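Local structure of elongation factor G (Thermus thermophilus, 2DY1) at residues Met8-Leu14 with His74-Asp80; Thr49-Pro53 with Val291-Pro295; Gly65-Leu69 with Val330-Lys334; Leu95-Ala101 with Ala122-Pro128. The protein binds GTP and magnesium and probably acts as a GTPase elongation factor in the translocation step of protein synthesis. All coordinates share one frame. Residue numbers count along the deposited sequence, not the author numbering.

Contact 1. Residues Met8-Leu14 with His74-Asp80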
# COMPACT_ATOMS: atom_id res chain seq x y z
N MET A 8 8.81 -6.93 -31.11
CA MET A 8 8.09 -7.45 -29.96
C MET A 8 8.19 -6.45 -28.82
O MET A 8 9.20 -5.76 -28.69
CB MET A 8 8.69 -8.79 -29.50
CG MET A 8 8.79 -9.84 -30.59
SD MET A 8 9.34 -11.43 -29.94
CE MET A 8 11.05 -11.09 -29.60
N ILE A 9 7.15 -6.37 -28.02
CA ILE A 9 7.14 -5.46 -26.87
C ILE A 9 6.66 -6.24 -25.66
O ILE A 9 5.81 -7.12 -25.78
CB ILE A 9 6.19 -4.27 -27.11
CG1 ILE A 9 6.67 -3.47 -28.32
CG2 ILE A 9 6.16 -3.35 -25.86
CD1 ILE A 9 5.76 -2.33 -28.69
N ARG A 10 7.24 -5.96 -24.49
CA ARG A 10 6.83 -6.59 -23.23
C ARG A 10 6.75 -5.48 -22.18
O ARG A 10 7.53 -4.53 -22.23
CB ARG A 10 7.86 -7.60 -22.72
CG ARG A 10 8.23 -8.72 -23.67
CD ARG A 10 7.08 -9.68 -23.86
NE ARG A 10 7.49 -10.78 -24.73
CZ ARG A 10 7.28 -10.82 -26.04
NH1 ARG A 10 6.67 -9.81 -26.64
NH2 ARG A 10 7.64 -11.89 -26.73
N THR A 11 5.81 -5.60 -21.25
CA THR A 11 5.72 -4.67 -20.12
C THR A 11 5.89 -5.59 -18.91
O THR A 11 5.09 -6.51 -18.69
CB THR A 11 4.36 -3.96 -20.02
OG1 THR A 11 4.01 -3.42 -21.30
CG2 THR A 11 4.47 -2.80 -19.02
N VAL A 12 6.88 -5.28 -18.07
CA VAL A 12 7.21 -6.16 -16.95
C VAL A 12 7.46 -5.37 -15.68
O VAL A 12 8.17 -4.37 -15.72
CB VAL A 12 8.52 -6.95 -17.30
CG1 VAL A 12 8.93 -7.88 -16.15
CG2 VAL A 12 8.32 -7.76 -18.60
N ALA A 13 6.86 -5.82 -14.56
CA ALA A 13 7.11 -5.15 -13.26
C ALA A 13 8.17 -5.97 -12.55
O ALA A 13 8.02 -7.18 -12.42
CB ALA A 13 5.86 -5.13 -12.42
N LEU A 14 9.22 -5.30 -12.07
CA LEU A 14 10.32 -5.96 -11.36
C LEU A 14 10.03 -5.68 -9.88
O LEU A 14 10.08 -4.52 -9.41
CB LEU A 14 11.65 -5.32 -11.80
CG LEU A 14 12.91 -5.70 -11.03
CD1 LEU A 14 13.11 -7.22 -11.02
CD2 LEU A 14 14.07 -5.03 -11.71
N HIS A 74 13.58 -4.92 -30.23
CA HIS A 74 12.50 -5.30 -29.31
C HIS A 74 12.51 -4.31 -28.14
O HIS A 74 13.53 -3.70 -27.85
CB HIS A 74 12.75 -6.70 -28.76
CG HIS A 74 13.02 -7.72 -29.82
ND1 HIS A 74 12.09 -8.04 -30.79
CD2 HIS A 74 14.12 -8.46 -30.08
CE1 HIS A 74 12.61 -8.94 -31.61
NE2 HIS A 74 13.84 -9.21 -31.20
N ARG A 75 11.36 -4.15 -27.49
CA ARG A 75 11.26 -3.22 -26.38
C ARG A 75 10.70 -3.89 -25.14
O ARG A 75 9.73 -4.66 -25.20
CB ARG A 75 10.34 -2.05 -26.76
CG ARG A 75 10.94 -1.12 -27.80
CD ARG A 75 9.93 -0.06 -28.20
NE ARG A 75 10.50 1.04 -28.97
CZ ARG A 75 10.96 0.94 -30.22
NH1 ARG A 75 10.91 -0.23 -30.85
NH2 ARG A 75 11.46 2.00 -30.83
N VAL A 76 11.34 -3.65 -24.01
CA VAL A 76 10.83 -4.17 -22.76
C VAL A 76 10.67 -2.96 -21.86
O VAL A 76 11.66 -2.30 -21.55
CB VAL A 76 11.78 -5.19 -22.11
CG1 VAL A 76 11.26 -5.57 -20.72
CG2 VAL A 76 11.88 -6.42 -23.01
N PHE A 77 9.43 -2.64 -21.50
CA PHE A 77 9.21 -1.52 -20.59
C PHE A 77 9.25 -2.15 -19.22
O PHE A 77 8.31 -2.81 -18.80
CB PHE A 77 7.88 -0.83 -20.88
CG PHE A 77 7.91 -0.04 -22.17
CD1 PHE A 77 7.69 -0.69 -23.38
CD2 PHE A 77 8.24 1.31 -22.18
CE1 PHE A 77 7.83 -0.00 -24.60
CE2 PHE A 77 8.38 2.00 -23.39
CZ PHE A 77 8.18 1.35 -24.60
N LEU A 78 10.36 -1.91 -18.51
CA LEU A 78 10.60 -2.51 -17.19
C LEU A 78 10.27 -1.50 -16.11
O LEU A 78 10.77 -0.39 -16.13
CB LEU A 78 12.07 -2.94 -17.08
CG LEU A 78 12.49 -3.73 -15.83
CD1 LEU A 78 11.79 -5.10 -15.82
CD2 LEU A 78 14.02 -3.91 -15.82
N LEU A 79 9.41 -1.90 -15.17
CA LEU A 79 9.03 -1.00 -14.08
C LEU A 79 9.79 -1.47 -12.83
O LEU A 79 9.48 -2.52 -12.28
CB LEU A 79 7.52 -1.06 -13.86
CG LEU A 79 6.72 -0.91 -15.17
CD1 LEU A 79 5.23 -0.93 -14.87
CD2 LEU A 79 7.09 0.40 -15.85
N ASP A 80 10.77 -0.67 -12.40
CA ASP A 80 11.62 -1.01 -11.24
C ASP A 80 10.87 -0.50 -10.01
O ASP A 80 10.86 0.70 -9.70
CB ASP A 80 13.00 -0.33 -11.42
CG ASP A 80 13.93 -0.56 -10.24
OD1 ASP A 80 13.69 -1.52 -9.50
OD2 ASP A 80 14.90 0.23 -10.08
O HOH W 1 9.72 -2.93 -30.64

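Contact 2. Residues Thr49-Pro53 with Val291-Pro295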
# COMPACT_ATOMS: atom_id res chain seq x y z
N THR A 49 16.54 4.90 -11.63
CA THR A 49 15.32 4.76 -10.84
C THR A 49 15.26 5.63 -9.60
O THR A 49 14.30 6.34 -9.37
CB THR A 49 15.12 3.32 -10.34
OG1 THR A 49 15.08 2.46 -11.46
CG2 THR A 49 13.82 3.19 -9.54
N ASP A 50 16.29 5.52 -8.78
CA ASP A 50 16.29 6.25 -7.54
C ASP A 50 16.83 7.67 -7.71
O ASP A 50 18.03 7.92 -7.58
CB ASP A 50 17.10 5.45 -6.50
CG ASP A 50 16.42 4.10 -6.13
OD1 ASP A 50 15.23 3.89 -6.46
OD2 ASP A 50 17.07 3.26 -5.46
N TYR A 51 15.92 8.60 -8.02
CA TYR A 51 16.32 9.98 -8.23
C TYR A 51 15.68 11.00 -7.28
O TYR A 51 16.20 12.10 -7.14
CB TYR A 51 16.05 10.39 -9.69
CG TYR A 51 14.58 10.54 -10.03
CD1 TYR A 51 13.88 11.70 -9.70
CD2 TYR A 51 13.89 9.50 -10.66
CE1 TYR A 51 12.53 11.84 -9.97
CE2 TYR A 51 12.53 9.63 -10.94
CZ TYR A 51 11.85 10.80 -10.60
OH TYR A 51 10.50 10.94 -10.92
N THR A 52 14.57 10.66 -6.62
CA THR A 52 13.99 11.64 -5.69
C THR A 52 14.86 11.70 -4.44
O THR A 52 15.62 10.77 -4.14
CB THR A 52 12.57 11.27 -5.23
OG1 THR A 52 12.61 10.04 -4.50
CG2 THR A 52 11.63 11.15 -6.44
N PRO A 53 14.79 12.81 -3.69
CA PRO A 53 15.60 12.93 -2.48
C PRO A 53 15.34 11.81 -1.48
O PRO A 53 16.25 11.33 -0.79
CB PRO A 53 15.18 14.29 -1.91
CG PRO A 53 14.82 15.07 -3.12
CD PRO A 53 14.05 14.05 -3.96
N VAL A 291 1.51 8.72 -10.59
CA VAL A 291 1.68 10.13 -10.87
C VAL A 291 2.89 10.65 -10.10
O VAL A 291 3.14 10.19 -8.97
CB VAL A 291 0.44 10.92 -10.38
CG1 VAL A 291 0.73 12.42 -10.36
CG2 VAL A 291 -0.76 10.63 -11.30
N GLN A 292 3.67 11.52 -10.73
CA GLN A 292 4.77 12.20 -10.01
C GLN A 292 4.44 13.69 -10.05
O GLN A 292 3.85 14.15 -11.01
CB GLN A 292 6.13 12.07 -10.70
CG GLN A 292 6.84 10.74 -10.55
CD GLN A 292 7.11 10.38 -9.10
OE1 GLN A 292 6.63 9.37 -8.60
NE2 GLN A 292 7.90 11.22 -8.41
N VAL A 293 4.81 14.43 -9.01
CA VAL A 293 4.67 15.90 -9.05
C VAL A 293 6.05 16.31 -8.51
O VAL A 293 6.19 16.74 -7.37
CB VAL A 293 3.53 16.44 -8.13
CG1 VAL A 293 3.36 17.94 -8.34
CG2 VAL A 293 2.22 15.74 -8.42
N ASP A 294 7.08 16.10 -9.33
CA ASP A 294 8.47 16.40 -8.95
C ASP A 294 8.70 17.91 -8.92
O ASP A 294 8.25 18.63 -9.80
CB ASP A 294 9.46 15.78 -9.95
CG ASP A 294 9.50 14.25 -9.89
OD1 ASP A 294 9.75 13.62 -10.95
OD2 ASP A 294 9.31 13.67 -8.81
N PRO A 295 9.42 18.40 -7.90
CA PRO A 295 9.67 19.84 -7.85
C PRO A 295 10.25 20.36 -9.17
O PRO A 295 11.16 19.74 -9.75
CB PRO A 295 10.66 19.98 -6.70
CG PRO A 295 10.24 18.89 -5.77
CD PRO A 295 9.97 17.72 -6.72

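Contact 3. Residues Gly65-Leu69 with Val330-Lys334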
# COMPACT_ATOMS: atom_id res chain seq x y z
N GLY A 65 10.45 3.43 -10.97
CA GLY A 65 11.14 4.08 -12.08
C GLY A 65 10.93 3.25 -13.34
O GLY A 65 10.94 2.03 -13.31
N VAL A 66 10.73 3.93 -14.47
CA VAL A 66 10.55 3.24 -15.74
C VAL A 66 11.89 3.14 -16.47
O VAL A 66 12.67 4.11 -16.53
CB VAL A 66 9.54 4.01 -16.64
CG1 VAL A 66 9.35 3.25 -17.95
CG2 VAL A 66 8.20 4.15 -15.90
N ALA A 67 12.20 1.95 -16.95
CA ALA A 67 13.40 1.71 -17.74
C ALA A 67 12.90 1.17 -19.08
O ALA A 67 12.53 0.00 -19.18
CB ALA A 67 14.31 0.69 -17.05
N PRO A 68 12.84 2.02 -20.11
CA PRO A 68 12.37 1.62 -21.44
C PRO A 68 13.48 0.98 -22.25
O PRO A 68 14.14 1.64 -23.04
CB PRO A 68 11.87 2.94 -22.03
CG PRO A 68 12.88 3.95 -21.47
CD PRO A 68 13.20 3.46 -20.05
N LEU A 69 13.65 -0.33 -22.09
CA LEU A 69 14.75 -1.01 -22.75
C LEU A 69 14.51 -1.33 -24.21
O LEU A 69 13.41 -1.73 -24.60
CB LEU A 69 15.06 -2.32 -22.01
CG LEU A 69 15.29 -2.16 -20.50
CD1 LEU A 69 15.37 -3.56 -19.84
CD2 LEU A 69 16.59 -1.39 -20.24
N VAL A 330 8.22 8.77 -23.62
CA VAL A 330 8.45 7.54 -22.86
C VAL A 330 9.38 7.99 -21.73
O VAL A 330 10.36 8.69 -21.97
CB VAL A 330 9.16 6.47 -23.69
CG1 VAL A 330 9.66 5.38 -22.79
CG2 VAL A 330 8.18 5.86 -24.73
N PRO A 331 9.08 7.57 -20.49
CA PRO A 331 9.92 7.97 -19.36
C PRO A 331 11.09 7.03 -19.12
O PRO A 331 11.01 5.83 -19.37
CB PRO A 331 8.95 7.95 -18.19
CG PRO A 331 7.98 6.87 -18.55
CD PRO A 331 7.83 6.93 -20.05
N MET A 332 12.21 7.61 -18.69
CA MET A 332 13.40 6.84 -18.32
C MET A 332 13.76 7.52 -17.02
O MET A 332 14.43 8.56 -17.01
CB MET A 332 14.54 6.98 -19.33
CG MET A 332 15.79 6.22 -18.87
SD MET A 332 17.03 6.09 -20.18
CE MET A 332 16.32 4.89 -21.18
N GLY A 333 13.33 6.93 -15.92
CA GLY A 333 13.57 7.59 -14.64
C GLY A 333 12.86 8.94 -14.71
O GLY A 333 11.69 9.03 -15.13
N LYS A 334 13.54 10.00 -14.31
CA LYS A 334 12.92 11.32 -14.32
C LYS A 334 12.88 12.01 -15.67
O LYS A 334 12.27 13.08 -15.79
CB LYS A 334 13.64 12.23 -13.31
CG LYS A 334 14.97 12.83 -13.77
CD LYS A 334 15.60 13.59 -12.60
CE LYS A 334 16.91 14.23 -13.00
NZ LYS A 334 17.49 14.96 -11.83
O HOH W 2 10.21 6.73 -14.51

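Contact 4. Residues Leu95-Ala101 with Ala122-Pro128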
# COMPACT_ATOMS: atom_id res chain seq x y z
N LEU A 95 2.51 -3.42 -10.69
CA LEU A 95 1.99 -4.72 -11.11
C LEU A 95 0.74 -4.52 -11.98
O LEU A 95 0.56 -5.22 -12.98
CB LEU A 95 1.72 -5.61 -9.88
CG LEU A 95 3.03 -6.14 -9.25
CD1 LEU A 95 2.77 -6.64 -7.85
CD2 LEU A 95 3.64 -7.23 -10.14
N GLU A 96 -0.12 -3.58 -11.59
CA GLU A 96 -1.33 -3.28 -12.38
C GLU A 96 -0.98 -2.90 -13.80
O GLU A 96 -1.69 -3.23 -14.76
CB GLU A 96 -2.05 -2.06 -11.81
CG GLU A 96 -3.06 -2.26 -10.78
CD GLU A 96 -3.96 -1.04 -10.71
OE1 GLU A 96 -4.84 -1.01 -9.86
OE2 GLU A 96 -3.78 -0.11 -11.54
N ALA A 97 0.12 -2.15 -13.93
CA ALA A 97 0.59 -1.65 -15.20
C ALA A 97 1.29 -2.63 -16.11
O ALA A 97 1.46 -2.35 -17.28
CB ALA A 97 1.54 -0.46 -14.95
N ALA A 98 1.71 -3.77 -15.57
CA ALA A 98 2.48 -4.73 -16.36
C ALA A 98 1.70 -5.96 -16.76
O ALA A 98 0.63 -6.19 -16.21
CB ALA A 98 3.71 -5.16 -15.56
N ASP A 99 2.26 -6.73 -17.69
CA ASP A 99 1.61 -7.96 -18.13
C ASP A 99 2.30 -9.19 -17.53
O ASP A 99 1.87 -10.33 -17.79
CB ASP A 99 1.62 -8.05 -19.66
CG ASP A 99 0.86 -6.91 -20.32
OD1 ASP A 99 -0.06 -6.36 -19.68
OD2 ASP A 99 1.19 -6.57 -21.48
N ALA A 100 3.35 -8.98 -16.74
CA ALA A 100 4.08 -10.09 -16.10
C ALA A 100 4.92 -9.50 -14.98
O ALA A 100 5.24 -8.31 -15.00
CB ALA A 100 4.98 -10.80 -17.10
N ALA A 101 5.27 -10.35 -14.01
CA ALA A 101 6.10 -9.91 -12.90
C ALA A 101 7.44 -10.64 -12.93
O ALA A 101 7.48 -11.86 -13.10
CB ALA A 101 5.40 -10.21 -11.59
N ALA A 122 0.63 -10.32 -7.77
CA ALA A 122 0.76 -10.72 -9.17
C ALA A 122 -0.23 -11.84 -9.48
O ALA A 122 -0.87 -11.83 -10.53
CB ALA A 122 2.20 -11.19 -9.46
N GLU A 123 -0.32 -12.81 -8.57
CA GLU A 123 -1.23 -13.94 -8.75
C GLU A 123 -2.68 -13.47 -8.87
O GLU A 123 -3.41 -13.91 -9.78
CB GLU A 123 -1.06 -14.92 -7.58
CG GLU A 123 -1.45 -16.36 -7.88
CD GLU A 123 -0.79 -17.35 -6.93
OE1 GLU A 123 -1.02 -17.24 -5.71
OE2 GLU A 123 -0.03 -18.22 -7.41
N ARG A 124 -3.10 -12.57 -7.99
CA ARG A 124 -4.48 -12.06 -8.01
C ARG A 124 -4.78 -11.29 -9.29
O ARG A 124 -5.91 -11.26 -9.74
CB ARG A 124 -4.77 -11.19 -6.78
CG ARG A 124 -4.74 -11.95 -5.45
CD ARG A 124 -5.53 -11.24 -4.37
NE ARG A 124 -5.02 -9.90 -4.07
CZ ARG A 124 -4.50 -9.53 -2.91
NH1 ARG A 124 -4.42 -10.40 -1.91
NH2 ARG A 124 -4.07 -8.29 -2.73
N LEU A 125 -3.76 -10.66 -9.87
CA LEU A 125 -3.92 -9.93 -11.12
C LEU A 125 -3.88 -10.88 -12.32
O LEU A 125 -4.12 -10.46 -13.45
CB LEU A 125 -2.82 -8.87 -11.29
CG LEU A 125 -3.03 -7.62 -10.44
CD1 LEU A 125 -1.74 -6.84 -10.39
CD2 LEU A 125 -4.14 -6.73 -11.04
N GLY A 126 -3.56 -12.15 -12.06
CA GLY A 126 -3.50 -13.14 -13.12
C GLY A 126 -2.25 -13.03 -13.96
O GLY A 126 -2.22 -13.42 -15.13
N LEU A 127 -1.19 -12.51 -13.36
CA LEU A 127 0.06 -12.32 -14.07
C LEU A 127 1.07 -13.45 -14.06
O LEU A 127 1.28 -14.07 -13.03
CB LEU A 127 0.81 -11.10 -13.50
CG LEU A 127 0.12 -9.74 -13.51
CD1 LEU A 127 1.14 -8.68 -13.02
CD2 LEU A 127 -0.40 -9.41 -14.90
N PRO A 128 1.70 -13.70 -15.21
CA PRO A 128 2.74 -14.73 -15.31
C PRO A 128 3.87 -14.22 -14.41
O PRO A 128 4.01 -13.00 -14.20
CB PRO A 128 3.17 -14.66 -16.77
CG PRO A 128 1.85 -14.30 -17.47
CD PRO A 128 1.30 -13.23 -16.55

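Contact 1. Residues Met8-Leu14 with His74-Asp80
Strands 9-14 and 74-80 run parallel, with axes 4.7 Å apart at the closest and 14° between their directions. As in any parallel pair, R10 bonds to R75 and F77, the residues before and after V76 opposite it, and V12 does the same with F77 and L79. M8 O accepts from R75 N at 2.9 Å, and R10 N donates to R75 O at 2.9 Å. The pattern repeats through F77 N to R10 O (2.8 Å), V12 N to F77 O (2.9 Å), L79 N to V12 O (2.8 Å) and L14 N to L79 O (2.8 Å). Side chains alternate between the two faces. I9, T11, A13, R75, F77 and L79 share one face, where I9 CG2 meets the edge of the F77 ring at CE1, 3.9 Å away. V12, L14, V76 and L78 lie on the other; V12 CG1 and L14 CB each lie 4.0 Å from L78 CD1. At the start of the pair, M8 CE sits over the H74 ring, 3.5 Å from its centroid, a CH-pi contact. D80 ends its strand beside the nucleotide site. Its OD2 is hydrogen-bonded to T49 and to T23, a ligand of the magnesium ion. Both are inner strands of the P-loop GTPase sheet. Strand 65-71 flanks 74-80, and strand 100-106 flanks 9-16. Helices 22-32 and 261-271 pack on the face with V12 and L78.

Contact 2. Residues Thr49-Pro53 with Val291-Pro295
Y51 reaches across with its ring and sets its hydroxyl against D294. Y51 OH donates a hydrogen bond to D294 OD1 at 2.8 Å, and this oxygen lies near the plane of the ring, at its edge. The CA-to-CB bond of Y51 points sideways, so the length of the side chain closes the gap. The backbones stay apart: the nearest CA atoms, of T52 and D294, are 8.0 Å from each other. Q292 lies next to the bond and also holds the acid. Its NE2 donates to D294 OD2 at 2.9 Å, within the same segment, and lies 3.6 Å from Y51 OH, a close approach only. T52 adds a methyl group: CG2 is 4.2 Å from both Q292 NE2 and D294 OD2. The hydroxyl of T52 is used differently, as the N-cap of helix 53-57, bonded to the amide of A55. The contact is small, burying 127 Å², and mainly polar. It joins the GTP-binding domain to domain 2. Residues 49-53 belong to the loop between helices 22-32 and 53-57, where D50 OD1 is bonded to T61, a magnesium ligand. D294 also forms a salt bridge with R439 of helix 430-442, while Q292 OE1 accepts from R63. The pair therefore sits where strand 285-294, helix 53-57 and helix 430-442 come together.

Contact 3. Residues Gly65-Leu69 with Val330-Lys334
V66 and P68 point their CA-to-CB bonds toward 330-334, while those of A67 and L69 point away. This is the alternation expected of a strand. With chi1 t, V66 sets CG1 3.4 Å from P331 O, and its CB lies 3.8 Å from P331 CG. P68 packs over several neighbours. V330, also t, brings CG1 to 3.4 Å from P68 CB, and P68 CD is 3.3 Å from P331 O. M332 extends with chi1 and chi2 both t, then turns at chi3 (m), which leaves M332 CE 3.6 Å from P68 CG. Strand 65-71 is an edge strand of the GTPase sheet, and strand 323-332 belongs to a sheet of domain 2. The two short segments cross at 110°, with axes 5.3 Å apart at the closest, so they meet as an interdomain packing and not as paired strands of one sheet. A single direct hydrogen bond joins their backbones, G333 N to V66 O at 3.0 Å. G333 has a positive phi of 61°, a conformation easily adopted without a side chain. The CA of M332 adds a CA-H...O contact to V66 O at 3.3 Å. A water accepts from V66 N at 2.8 Å and donates to G333 O at 2.8 Å. V66 also packs on L79, and both P68 and V330 touch F77.

Contact 4. Residues Leu95-Ala101 with Ala122-Pro128
L95, L125 and L127 form the apolar centre. L95 points toward 122-128, and L125 and L127 point toward 95-101. L95 CB is 3.7 Å from L125 CD1, and L95 CD2 is 4.1 Å from L127 CD1. L127 pushes into the bend after helix 88-97: its CD1 is 3.5 Å from L95 O, and its CD2 is 3.6 Å from A98 O. Small residues let the backbones come close around this centre. A101 CB meets A122 CB at 4.0 Å, and A100 CB meets P128 CB at 4.3 Å. Helix 113-124 ends in a Schellman motif, with G126 at a positive phi of 77° and L127 N bonded to A122 O at 2.9 Å. This turn brings L127 inward and leads the chain to P128. There the contact becomes polar, as A101 N donates to P128 O at 2.9 Å. P128 CD also packs against D99 O at 3.2 Å. The acids lie at the outer edge, with CA-to-CB bonds directed away. D99 forms salt bridges with R278 and R304. E96 pairs with K287, and its OE1 accepts from the amide of A376. The segments join parts of the beta-alpha-beta unit of strand 100-106, helix 113-124 and strand 129-134 with the end of helix 88-97. L95 and A98 also pack on A13 of the adjacent strand 9-16.

Contacts 1 and 4 lie in the core of the GTP-binding domain. Contact 1 is a parallel strand pair rich in backbone bonds; contact 4 is chiefly apolar packing of helix ends and turns, with one backbone bond across. They meet directly, since T11 O and A13 N pair with D99 N and A100 O. Contacts 2 and 3 instead bridge to domain 2. Contact 3 is buried and largely apolar, and its strand 65-69 lies in the same sheet as contact 1, bonded through G65 to D80 and L69 to V76. Contact 2 is only partly buried and polar. It touches contact 3 through Y51 and K334, and contact 1 through T49 and D80.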